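Local coordinates for FAD:protein FMN transferase (Pseudomonas stutzeri ATCC 14405 = CCUG 16156, PDB 5MGY) that probably transfers FMN from FAD to a threonine side chain of a target protein, releasing AMP, in a reaction supported by magnesium, at residues Ala160-Asp165 and Ile183-Lys188; Ala213-Glu218 and Phe318-Val322; Gly223-Ser227 and Ala270-Thr275; His255-Val260 and Leu277-Pro282; Gly293-Phe298 and Thr309-Phe314. One frame throughout, in Å; residues are numbered along the deposited sequence.

Interaction 1. Residues Ala160-Asp165 and Ile183-Lys188; sequences AGYAVD and ITGELK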
# COMPACT_ATOMS: atom_id res chain seq x y z
N ALA A 160 -2.29 -1.76 -4.29
CA ALA A 160 -2.81 -0.45 -4.68
C ALA A 160 -1.69 0.47 -5.16
O ALA A 160 -1.80 1.15 -6.17
CB ALA A 160 -3.58 0.19 -3.54
N GLY A 161 -0.59 0.45 -4.46
CA GLY A 161 0.51 1.24 -4.91
C GLY A 161 1.17 0.89 -6.21
O GLY A 161 1.64 1.78 -6.92
N TYR A 162 1.32 -0.43 -6.43
CA TYR A 162 1.78 -1.01 -7.67
C TYR A 162 0.83 -0.60 -8.81
O TYR A 162 1.29 -0.14 -9.85
CB TYR A 162 1.81 -2.51 -7.51
CG TYR A 162 2.28 -3.26 -8.71
CD1 TYR A 162 3.51 -2.98 -9.28
CD2 TYR A 162 1.48 -4.29 -9.29
CE1 TYR A 162 3.96 -3.70 -10.38
CE2 TYR A 162 1.92 -5.03 -10.38
CZ TYR A 162 3.15 -4.72 -10.92
OH TYR A 162 3.59 -5.43 -12.00
N ALA A 163 -0.47 -0.71 -8.57
CA ALA A 163 -1.51 -0.34 -9.52
C ALA A 163 -1.35 1.11 -9.99
O ALA A 163 -1.50 1.39 -11.17
CB ALA A 163 -2.91 -0.58 -8.94
N VAL A 164 -1.01 2.02 -9.08
CA VAL A 164 -0.83 3.42 -9.37
C VAL A 164 0.37 3.57 -10.30
O VAL A 164 0.33 4.32 -11.29
CB VAL A 164 -0.62 4.21 -8.04
CG1 VAL A 164 -0.04 5.61 -8.26
CG2 VAL A 164 -1.94 4.33 -7.32
N ASP A 165 1.45 2.84 -9.99
CA ASP A 165 2.67 2.95 -10.76
C ASP A 165 2.39 2.40 -12.16
O ASP A 165 2.74 3.08 -13.13
CB ASP A 165 3.89 2.25 -10.12
CG ASP A 165 4.45 2.98 -8.89
OD1 ASP A 165 4.30 4.22 -8.76
OD2 ASP A 165 5.12 2.30 -8.04
N ILE A 183 -5.71 5.37 -6.35
CA ILE A 183 -6.36 4.06 -6.32
C ILE A 183 -6.48 3.70 -4.86
O ILE A 183 -5.48 3.49 -4.23
CB ILE A 183 -5.59 3.01 -7.13
CG1 ILE A 183 -5.51 3.48 -8.59
CG2 ILE A 183 -6.25 1.63 -7.04
CD1 ILE A 183 -4.56 2.69 -9.48
N THR A 184 -7.72 3.68 -4.33
CA THR A 184 -8.03 3.31 -2.90
C THR A 184 -7.11 3.97 -1.93
O THR A 184 -6.61 3.33 -1.00
CB THR A 184 -7.99 1.79 -2.60
OG1 THR A 184 -6.64 1.35 -2.47
CG2 THR A 184 -8.65 1.00 -3.68
N GLY A 185 -6.84 5.24 -2.14
CA GLY A 185 -6.10 6.05 -1.22
C GLY A 185 -4.66 6.26 -1.57
O GLY A 185 -4.15 7.36 -1.38
N GLU A 186 -3.97 5.25 -2.07
CA GLU A 186 -2.63 5.45 -2.62
C GLU A 186 -2.72 6.36 -3.85
O GLU A 186 -3.65 6.26 -4.62
CB GLU A 186 -1.96 4.11 -3.04
CG GLU A 186 -1.34 3.34 -1.90
CD GLU A 186 -2.32 2.94 -0.83
OE1 GLU A 186 -3.49 2.69 -1.20
OE2 GLU A 186 -1.95 2.87 0.37
N LEU A 187 -1.74 7.23 -4.01
CA LEU A 187 -1.70 8.09 -5.15
C LEU A 187 -0.36 8.64 -5.47
O LEU A 187 0.56 8.63 -4.68
CB LEU A 187 -2.69 9.23 -4.98
CG LEU A 187 -2.58 10.30 -3.91
CD1 LEU A 187 -1.48 11.33 -4.21
CD2 LEU A 187 -3.93 11.02 -3.78
N LYS A 188 -0.28 9.16 -6.70
CA LYS A 188 0.89 9.85 -7.18
C LYS A 188 0.50 10.92 -8.22
O LYS A 188 -0.45 10.78 -8.97
CB LYS A 188 1.87 8.83 -7.72
CG LYS A 188 3.13 9.42 -8.29
CD LYS A 188 4.17 8.37 -8.66
CE LYS A 188 5.34 9.09 -9.34
NZ LYS A 188 6.41 8.31 -9.97

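Interaction 2. Residues Ala213-Glu218 and Phe318-Val322; sequences AQKIVE and FGAGV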
# COMPACT_ATOMS: atom_id res chain seq x y z
N ALA A 213 -6.39 19.95 11.95
CA ALA A 213 -5.50 20.64 11.01
C ALA A 213 -5.12 19.73 9.81
O ALA A 213 -5.42 18.50 9.80
CB ALA A 213 -4.25 21.11 11.74
N GLN A 214 -4.50 20.35 8.79
CA GLN A 214 -4.05 19.66 7.55
C GLN A 214 -2.75 20.18 6.96
O GLN A 214 -2.65 21.35 6.65
CB GLN A 214 -5.10 19.78 6.47
CG GLN A 214 -6.47 19.22 6.84
CD GLN A 214 -7.37 19.17 5.62
OE1 GLN A 214 -7.98 18.15 5.33
NE2 GLN A 214 -7.45 20.27 4.91
N LYS A 215 -1.78 19.28 6.78
CA LYS A 215 -0.51 19.60 6.13
C LYS A 215 -0.67 19.42 4.61
O LYS A 215 -0.98 18.33 4.12
CB LYS A 215 0.56 18.68 6.70
CG LYS A 215 1.92 18.73 6.03
CD LYS A 215 2.57 20.08 6.13
CE LYS A 215 3.87 20.12 5.33
NZ LYS A 215 4.69 21.28 5.76
N ILE A 216 -0.45 20.49 3.86
CA ILE A 216 -0.64 20.50 2.40
C ILE A 216 0.67 20.42 1.65
O ILE A 216 1.52 21.24 1.84
CB ILE A 216 -1.34 21.77 1.93
CG1 ILE A 216 -2.64 21.98 2.71
CG2 ILE A 216 -1.61 21.74 0.44
CD1 ILE A 216 -3.61 20.82 2.74
N VAL A 217 0.79 19.44 0.77
CA VAL A 217 2.02 19.23 0.04
C VAL A 217 1.77 19.20 -1.46
O VAL A 217 0.71 18.83 -1.94
CB VAL A 217 2.77 17.93 0.48
CG1 VAL A 217 3.08 18.00 1.97
CG2 VAL A 217 2.00 16.65 0.12
N GLU A 218 2.81 19.56 -2.18
CA GLU A 218 2.81 19.62 -3.60
C GLU A 218 3.48 18.34 -4.12
O GLU A 218 4.60 18.06 -3.76
CB GLU A 218 3.51 20.92 -4.03
CG GLU A 218 2.77 22.14 -3.42
CD GLU A 218 3.35 23.49 -3.80
OE1 GLU A 218 4.33 23.51 -4.63
OE2 GLU A 218 2.79 24.50 -3.26
N PHE A 318 9.13 19.07 2.51
CA PHE A 318 7.89 19.86 2.64
C PHE A 318 7.82 20.97 3.69
O PHE A 318 6.78 21.62 3.79
CB PHE A 318 6.75 18.89 2.84
CG PHE A 318 6.71 17.82 1.79
CD1 PHE A 318 6.36 18.15 0.48
CD2 PHE A 318 7.06 16.51 2.08
CE1 PHE A 318 6.35 17.18 -0.50
CE2 PHE A 318 7.05 15.54 1.09
CZ PHE A 318 6.70 15.87 -0.20
N GLY A 319 8.90 21.21 4.42
CA GLY A 319 8.88 22.08 5.59
C GLY A 319 8.33 21.39 6.85
O GLY A 319 7.69 20.33 6.77
N ALA A 320 8.59 22.02 8.00
CA ALA A 320 8.16 21.50 9.32
C ALA A 320 6.73 21.91 9.75
O ALA A 320 6.11 21.21 10.56
CB ALA A 320 9.19 21.90 10.40
N GLY A 321 6.19 23.00 9.16
CA GLY A 321 4.97 23.68 9.67
C GLY A 321 3.61 23.10 9.31
O GLY A 321 3.51 22.05 8.69
N VAL A 322 2.55 23.81 9.72
CA VAL A 322 1.16 23.41 9.41
C VAL A 322 0.17 24.54 9.72
O VAL A 322 -0.22 25.30 8.84
CB VAL A 322 0.78 22.06 10.09
CG1 VAL A 322 1.18 22.02 11.57
CG2 VAL A 322 -0.69 21.73 9.90

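Interaction 3. Residues Gly223-Ser227 and Ala270-Thr275; sequences GVSTS and ADGLST. With MG (magnesium ion), chain I.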
# COMPACT_ATOMS: atom_id res chain seq x y z
N GLY A 223 4.78 9.61 -5.03
CA GLY A 223 3.58 8.88 -4.58
C GLY A 223 3.46 8.94 -3.07
O GLY A 223 4.44 9.16 -2.39
N VAL A 224 2.24 8.76 -2.57
CA VAL A 224 1.91 8.92 -1.17
C VAL A 224 1.08 7.73 -0.77
O VAL A 224 0.20 7.25 -1.53
CB VAL A 224 1.05 10.19 -0.96
CG1 VAL A 224 0.45 10.32 0.44
CG2 VAL A 224 1.92 11.39 -1.21
N SER A 225 1.30 7.25 0.45
CA SER A 225 0.46 6.17 0.93
C SER A 225 0.22 6.35 2.39
O SER A 225 1.16 6.65 3.12
CB SER A 225 1.15 4.84 0.68
OG SER A 225 0.55 3.82 1.45
N THR A 226 -1.03 6.11 2.81
CA THR A 226 -1.42 6.31 4.20
C THR A 226 -1.97 5.07 4.86
O THR A 226 -3.04 4.68 4.58
CB THR A 226 -2.49 7.42 4.33
OG1 THR A 226 -2.04 8.65 3.74
CG2 THR A 226 -2.78 7.68 5.82
N SER A 227 -1.24 4.49 5.79
CA SER A 227 -1.73 3.35 6.54
C SER A 227 -2.53 3.79 7.75
O SER A 227 -2.07 4.58 8.55
CB SER A 227 -0.55 2.48 6.99
OG SER A 227 -0.98 1.32 7.67
N ALA A 270 5.99 3.34 -1.18
CA ALA A 270 5.22 4.05 -0.17
C ALA A 270 4.16 3.16 0.48
O ALA A 270 3.93 3.26 1.65
CB ALA A 270 4.57 5.32 -0.74
N ASP A 271 3.51 2.30 -0.29
CA ASP A 271 2.40 1.46 0.20
C ASP A 271 2.99 0.42 1.15
O ASP A 271 2.34 0.03 2.16
CB ASP A 271 1.63 0.86 -1.03
CG ASP A 271 0.21 0.33 -0.69
OD1 ASP A 271 -0.40 -0.35 -1.58
OD2 ASP A 271 -0.31 0.53 0.44
N GLY A 272 4.21 0.00 0.80
CA GLY A 272 4.90 -1.03 1.50
C GLY A 272 5.45 -0.51 2.81
O GLY A 272 5.14 -1.07 3.89
N LEU A 273 6.26 0.54 2.72
CA LEU A 273 6.89 1.17 3.91
C LEU A 273 5.81 1.69 4.83
O LEU A 273 5.81 1.41 6.00
CB LEU A 273 7.84 2.28 3.53
CG LEU A 273 9.04 1.79 2.68
CD1 LEU A 273 9.85 2.99 2.17
CD2 LEU A 273 9.93 0.84 3.44
N SER A 274 4.85 2.37 4.30
CA SER A 274 3.67 2.68 5.10
C SER A 274 3.14 1.50 5.92
O SER A 274 2.88 1.65 7.10
CB SER A 274 2.55 3.21 4.20
OG SER A 274 1.39 3.37 4.96
N THR A 275 2.95 0.35 5.29
CA THR A 275 2.49 -0.85 6.04
C THR A 275 3.48 -1.29 7.16
O THR A 275 3.03 -1.76 8.22
CB THR A 275 2.21 -2.04 5.06
OG1 THR A 275 1.10 -1.70 4.23
CG2 THR A 275 1.85 -3.33 5.79
MG MG I . -0.36 -0.95 2.30

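Interaction 4. Residues His255-Val260 and Leu277-Pro282; sequences HHLAAV and LMVLGP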
# COMPACT_ATOMS: atom_id res chain seq x y z
N HIS A 255 0.44 -1.10 20.05
CA HIS A 255 0.92 0.29 20.18
C HIS A 255 -0.08 1.35 19.69
O HIS A 255 -1.13 1.04 19.15
CB HIS A 255 2.20 0.47 19.38
CG HIS A 255 2.01 0.29 17.91
ND1 HIS A 255 2.64 -0.70 17.19
CD2 HIS A 255 1.22 0.95 17.02
CE1 HIS A 255 2.28 -0.62 15.93
NE2 HIS A 255 1.42 0.37 15.80
N HIS A 256 0.32 2.61 19.83
CA HIS A 256 -0.60 3.71 19.64
C HIS A 256 -0.57 4.43 18.28
O HIS A 256 -1.28 5.37 18.11
CB HIS A 256 -0.36 4.70 20.77
CG HIS A 256 -0.61 4.15 22.15
ND1 HIS A 256 -1.83 3.61 22.55
CD2 HIS A 256 0.18 4.12 23.25
CE1 HIS A 256 -1.76 3.23 23.81
NE2 HIS A 256 -0.55 3.53 24.26
N LEU A 257 0.28 4.05 17.33
CA LEU A 257 0.27 4.68 15.99
C LEU A 257 -1.05 4.52 15.25
O LEU A 257 -1.45 3.41 14.96
CB LEU A 257 1.38 4.09 15.13
CG LEU A 257 1.66 4.74 13.78
CD1 LEU A 257 1.88 6.23 13.95
CD2 LEU A 257 2.90 4.10 13.17
N ALA A 258 -1.72 5.63 14.95
CA ALA A 258 -3.07 5.61 14.38
C ALA A 258 -3.09 5.76 12.84
O ALA A 258 -3.98 5.27 12.15
CB ALA A 258 -3.92 6.70 15.00
N ALA A 259 -2.10 6.46 12.31
CA ALA A 259 -1.90 6.57 10.90
C ALA A 259 -0.45 6.95 10.65
O ALA A 259 0.21 7.60 11.49
CB ALA A 259 -2.82 7.65 10.33
N VAL A 260 0.04 6.58 9.48
CA VAL A 260 1.37 6.97 9.03
C VAL A 260 1.26 7.15 7.52
O VAL A 260 0.49 6.48 6.82
CB VAL A 260 2.45 6.01 9.53
CG1 VAL A 260 2.09 4.59 9.15
CG2 VAL A 260 3.82 6.37 9.00
N LEU A 277 5.80 0.60 8.73
CA LEU A 277 5.86 1.61 9.78
C LEU A 277 4.71 1.42 10.74
O LEU A 277 4.91 1.54 11.93
CB LEU A 277 5.88 3.03 9.20
CG LEU A 277 7.17 3.32 8.48
CD1 LEU A 277 7.23 4.77 8.05
CD2 LEU A 277 8.39 2.97 9.36
N MET A 278 3.53 1.09 10.23
CA MET A 278 2.37 0.85 11.09
C MET A 278 2.52 -0.47 11.86
O MET A 278 1.92 -0.63 12.93
CB MET A 278 1.10 0.83 10.25
CG MET A 278 -0.15 0.32 10.96
SD MET A 278 -0.70 1.30 12.37
CE MET A 278 -1.47 2.66 11.55
N VAL A 279 3.25 -1.43 11.31
CA VAL A 279 3.55 -2.60 12.07
C VAL A 279 4.41 -2.14 13.21
O VAL A 279 4.11 -2.42 14.35
CB VAL A 279 4.24 -3.70 11.23
CG1 VAL A 279 4.89 -4.80 12.10
CG2 VAL A 279 3.23 -4.27 10.21
N LEU A 280 5.47 -1.40 12.90
CA LEU A 280 6.57 -1.15 13.86
C LEU A 280 6.12 -0.32 15.05
O LEU A 280 6.58 -0.54 16.18
CB LEU A 280 7.80 -0.48 13.16
CG LEU A 280 8.74 -1.42 12.40
CD1 LEU A 280 9.76 -0.60 11.61
CD2 LEU A 280 9.41 -2.42 13.34
N GLY A 281 5.21 0.60 14.78
CA GLY A 281 4.73 1.56 15.75
C GLY A 281 5.47 2.89 15.82
O GLY A 281 6.54 3.04 15.19
N PRO A 282 4.94 3.83 16.62
CA PRO A 282 5.53 5.20 16.75
C PRO A 282 7.05 5.26 17.07
O PRO A 282 7.77 6.06 16.45
CB PRO A 282 4.71 5.86 17.85
CG PRO A 282 3.62 4.89 18.22
CD PRO A 282 4.02 3.53 17.73

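Interaction 5. Residues Gly293-Phe298 and Thr309-Phe314; sequences GIAAFF and TSTKAF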
# COMPACT_ATOMS: atom_id res chain seq x y z
N GLY A 293 16.07 7.04 5.92
CA GLY A 293 15.79 8.28 5.21
C GLY A 293 14.43 8.38 4.55
O GLY A 293 14.31 8.96 3.50
N ILE A 294 13.40 7.86 5.19
CA ILE A 294 12.09 7.82 4.62
C ILE A 294 11.40 9.13 4.95
O ILE A 294 11.51 9.63 6.07
CB ILE A 294 11.29 6.65 5.19
CG1 ILE A 294 11.98 5.34 4.80
CG2 ILE A 294 9.85 6.69 4.69
CD1 ILE A 294 11.44 4.12 5.53
N ALA A 295 10.68 9.68 3.97
CA ALA A 295 9.83 10.79 4.24
C ALA A 295 8.51 10.24 4.79
O ALA A 295 7.76 9.54 4.08
CB ALA A 295 9.63 11.61 2.99
N ALA A 296 8.23 10.53 6.05
CA ALA A 296 7.03 10.00 6.70
C ALA A 296 6.44 10.98 7.73
O ALA A 296 7.19 11.77 8.32
CB ALA A 296 7.36 8.68 7.38
N PHE A 297 5.14 10.87 7.97
CA PHE A 297 4.38 11.74 8.86
C PHE A 297 3.47 10.84 9.71
O PHE A 297 2.51 10.26 9.20
CB PHE A 297 3.53 12.69 8.01
CG PHE A 297 2.70 13.66 8.79
CD1 PHE A 297 3.21 14.96 9.03
CD2 PHE A 297 1.41 13.34 9.25
CE1 PHE A 297 2.45 15.91 9.72
CE2 PHE A 297 0.66 14.29 9.95
CZ PHE A 297 1.19 15.57 10.20
N PHE A 298 3.79 10.72 10.99
CA PHE A 298 3.09 9.85 11.92
C PHE A 298 1.93 10.50 12.69
O PHE A 298 2.00 11.65 12.99
CB PHE A 298 4.08 9.37 12.94
CG PHE A 298 5.15 8.53 12.41
CD1 PHE A 298 5.21 7.18 12.73
CD2 PHE A 298 6.11 9.06 11.58
CE1 PHE A 298 6.21 6.38 12.22
CE2 PHE A 298 7.11 8.25 11.08
CZ PHE A 298 7.17 6.91 11.39
N THR A 309 4.21 13.62 14.14
CA THR A 309 5.66 13.67 14.05
C THR A 309 6.04 13.41 12.60
O THR A 309 5.49 12.57 11.96
CB THR A 309 6.28 12.63 15.02
OG1 THR A 309 5.46 12.52 16.21
CG2 THR A 309 7.74 13.01 15.37
N SER A 310 6.98 14.17 12.10
CA SER A 310 7.42 14.09 10.73
C SER A 310 8.90 13.69 10.80
O SER A 310 9.48 13.77 11.83
CB SER A 310 7.17 15.46 10.00
OG SER A 310 8.05 16.51 10.41
N THR A 311 9.47 13.17 9.73
CA THR A 311 10.86 12.81 9.75
C THR A 311 11.63 13.95 9.19
O THR A 311 11.07 14.95 8.75
CB THR A 311 11.15 11.55 8.89
OG1 THR A 311 10.90 11.84 7.50
CG2 THR A 311 10.30 10.37 9.39
N LYS A 312 12.92 13.76 9.21
CA LYS A 312 13.88 14.64 8.63
C LYS A 312 13.74 14.77 7.12
O LYS A 312 13.71 15.88 6.61
CB LYS A 312 15.25 14.11 8.99
CG LYS A 312 16.43 14.93 8.54
CD LYS A 312 17.74 14.29 8.98
CE LYS A 312 17.83 14.14 10.50
NZ LYS A 312 19.19 13.80 10.95
N ALA A 313 13.64 13.63 6.42
CA ALA A 313 13.48 13.61 4.95
C ALA A 313 12.18 14.28 4.55
O ALA A 313 12.14 14.99 3.54
CB ALA A 313 13.54 12.18 4.40
N PHE A 314 11.12 14.08 5.34
CA PHE A 314 9.84 14.74 5.10
C PHE A 314 9.95 16.25 5.24
O PHE A 314 9.31 17.00 4.50
CB PHE A 314 8.80 14.24 6.08
CG PHE A 314 7.43 14.83 5.91
CD1 PHE A 314 7.09 16.05 6.49
CD2 PHE A 314 6.46 14.13 5.24
CE1 PHE A 314 5.80 16.56 6.35
CE2 PHE A 314 5.16 14.63 5.09
CZ PHE A 314 4.83 15.85 5.64

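Interaction 1. Residues Ala160-Asp165 and Ile183-Lys188
Ile183 and Val164 form the apolar centre of this contact, their side chains running past each other in opposite directions. The CD1 tip of Ile183 lies alongside the helix, 3.7 Å from Ala163 CB and 3.8 Å from Val164 CG2. Val164 divides its methyls between the two arms of the hairpin: with CG1 trans to the backbone N (chi1 164°), that methyl leans on Lys188 CB at 3.8 Å, while CG2 stays beside Ile183 and 3.7 Å from the Glu186 carbonyl O. Nearer the start of the segment, Ala160 CB meets the turn, 3.4 Å from both Thr184 OG1 and Glu186 OE1. The bend of Glu186 at chi2 (61°) folds its chain back over Gly161, with CG 3.9 Å from Gly161 N.

Residues Ile183 to Glu186 make a type I' turn, the tight link of a beta hairpin, and its strands lie in the antiparallel sheet that helix 159-173 covers. Ile183 N bonds to Glu186 O across the turn. In the next shell, Glu186 OE2 pairs with Ser225, Gly161 N with the magnesium ligand Asp271, Asp165 with Thr267 and Leu268, and Lys188 NZ with the Lys265 carbonyl. Carbon thus carries the grip between helix and hairpin, whereas the polar groups are committed to neighbouring elements, two of them, Glu186 and Gly161 N, beside the metal site.

Interaction 2. Residues Ala213-Glu218 and Phe318-Val322
The Phe318 ring takes Val217 over one face: methyl CG1 stands 4.0 Å from the ring centroid and 29° off the normal, a CH-pi contact. Val217 CB also reaches the CD1 side of the ring at 3.6 Å. At the edge, near the ring plane, the Glu218 carbonyl O lies 3.8 Å from CE1. The Phe314 ring, one turn earlier in the chain, meets Phe318 at about 60°.

Beside this aromatic patch, Lys215 reaches into the loop that follows helix 312-318. Its chain leaves with CG trans to the backbone N and bends at chi2 (63°), which carries the amine among the carbonyls of the helix end and the loop after it. NZ donates to Phe318 O at 2.9 Å and to Gly321 O at 3.3 Å, in both cases from above the carbonyl plane, and weakly to Gly319 O. Gly319, with positive phi, is where the chain leaves the helix, and the loop then curls round the ammonium group. The C-terminal tail is thereby tied to strand 213-219, which pairs with strand 199-205 in a separate two-stranded antiparallel sheet. The lysine charge probably offsets the partial negative charge of these carbonyls. Further along, Val322 CG2 rests 4.1 Å from Ala213 CB and 3.8 Å from Gln214 O.

Interaction 3. Residues Gly223-Ser227 and Ala270-Thr275
Ser225 and Ser274 both carry OG trans to the backbone N (chi1 164° and 174°), which places Ser225 OG against Asp271 CA and directs Ser274 OG toward the strand. Asp271 is turned likewise, with chi1 at -162°, so its carboxylate reaches out beside the strand to the metal. The setting is a long helix, 267-292, laid against the antiparallel sheet of this ApbE-family protein and packed on strand 222-227, with the short segment axes 7.1 Å apart.

Small side chains permit the close approach. Ala270 CB lies 3.7 Å from Ser225 CB, and Ser225 OG fits against the helix, 3.5 Å from Ser274 CB. The hydroxyl of Ser225, packed on the helix, bonds to Glu186 on the adjacent strand.

One turn of helix supplies two magnesium ligands, Asp271 OD2 at 2.4 Å and Thr275 OG1 at 2.5 Å; the Ser157 carbonyl O is the third. The other carboxylate oxygen, Asp271 OD1, accepts from Gly161 N, which helps fix the rotation of the group. Thr275 OG1 in turn donates to Asp271 O at 3.0 Å, close to the C=O direction, and that same carbonyl also takes the helical bond from Thr275 N.

Interaction 4. Residues His255-Val260 and Leu277-Pro282
Met278 spans the contact from helix to strand. Its CB lies against Val260 CG1 at 4.0 Å; the chain then bends at chi2 (63°) and chi3 (77°), turning the thioether back over the strand. SD comes 3.4 Å from Leu257 O and also approaches the edge of the His255 ring, 5.3 Å from its centroid. The methyl CE ends over the backbone, 3.7 Å from Ala258 O, with Leu257 CG as a looser apolar neighbour.

His255 lies flat against the kink of the helix at Gly281. Gly281 CA sits over the middle of one ring face, 3.4 Å from the centroid, while the carbonyl oxygens of Met278 and Val279 lie at the edge in the ring plane. Gly281, with positive phi, presents its bare CA to the imidazole. Pro282 follows and tucks its ring against Leu257, with CD 3.7 Å from Leu257 CB. At the other end, Val260 CG2 meets Leu277 CD1 at 3.9 Å, the two side chains about perpendicular.

Arg240 hydrogen-bonds to the carbonyls of both His255 and Leu257. In the strand, Ala258 and Ala259 both face Val299, forming a classic beta bulge, and the arrangement is that of a helix kinked at Pro282 packing over a bulged strand of an antiparallel sheet.

Interaction 5. Residues Gly293-Phe298 and Thr309-Phe314
Thr311 joins the two segments through its hydroxyl, at the point where the hairpin of strands 295-301 and 306-310 passes into helix 312-318. With chi1 at 66°, OG1 serves two bonds: it donates to Ile294 O at 2.7 Å, in the carbonyl plane on a lone pair, and accepts from Phe314 N at 3.1 Å. Thr311 is the N-cap residue of the helix, and the second bond is its capping bond. Its own backbone N donates to Ala296 O at 3.0 Å, although that bond is bent (135° at the hydrogen).

Farther along, Phe298 and Thr309 form an antiparallel hydrogen-bonded pair, Phe298 N giving to Thr309 O at 2.7 Å and Thr309 N to Phe298 O at 3.2 Å. Phe297 and Ser310 are the adjacent non-hydrogen-bonded pair. Ser310 OG finds its partner in Asp315, on the first turns of the helix, and Lys312 N is taken by Glu290. On the incoming side, Gly293 with its positive phi closes helix 267-292 in a Schellman motif, Ile294 N bonding to Ala289 O and Gly293 N to Glu290 O.

Apolar contacts fill in between. Ala313 CB lies 4.2 Å from Ala295 CB, and the Phe297 and Phe314 rings meet obliquely, planes at 40°, with Phe297 CD1 3.9 Å from Phe314 CZ.

Interactions 1, 3, 4 and 5 all reach the same eight-stranded antiparallel sheet, in neighbouring strands. Leu187 O of interaction 1 lies 2.7 Å from Val224 N of interaction 3, and Ser227 N of interaction 3 lies 2.8 Å from Val260 O of interaction 4. Helix 267-292 serves both interactions 3 and 4. Interaction 3 holds two magnesium ligands; the Glu186 side chain of interaction 1 is about 5 Å from the ion and that of Met278 in interaction 4 about 8 Å. Leu257 CD1 packs on Phe298 CD1 (3.7 Å), joining interactions 4 and 5. Interaction 2 is remote from the metal and touches interaction 5 through Lys215 CG and Phe314 CZ, 4.1 Å apart.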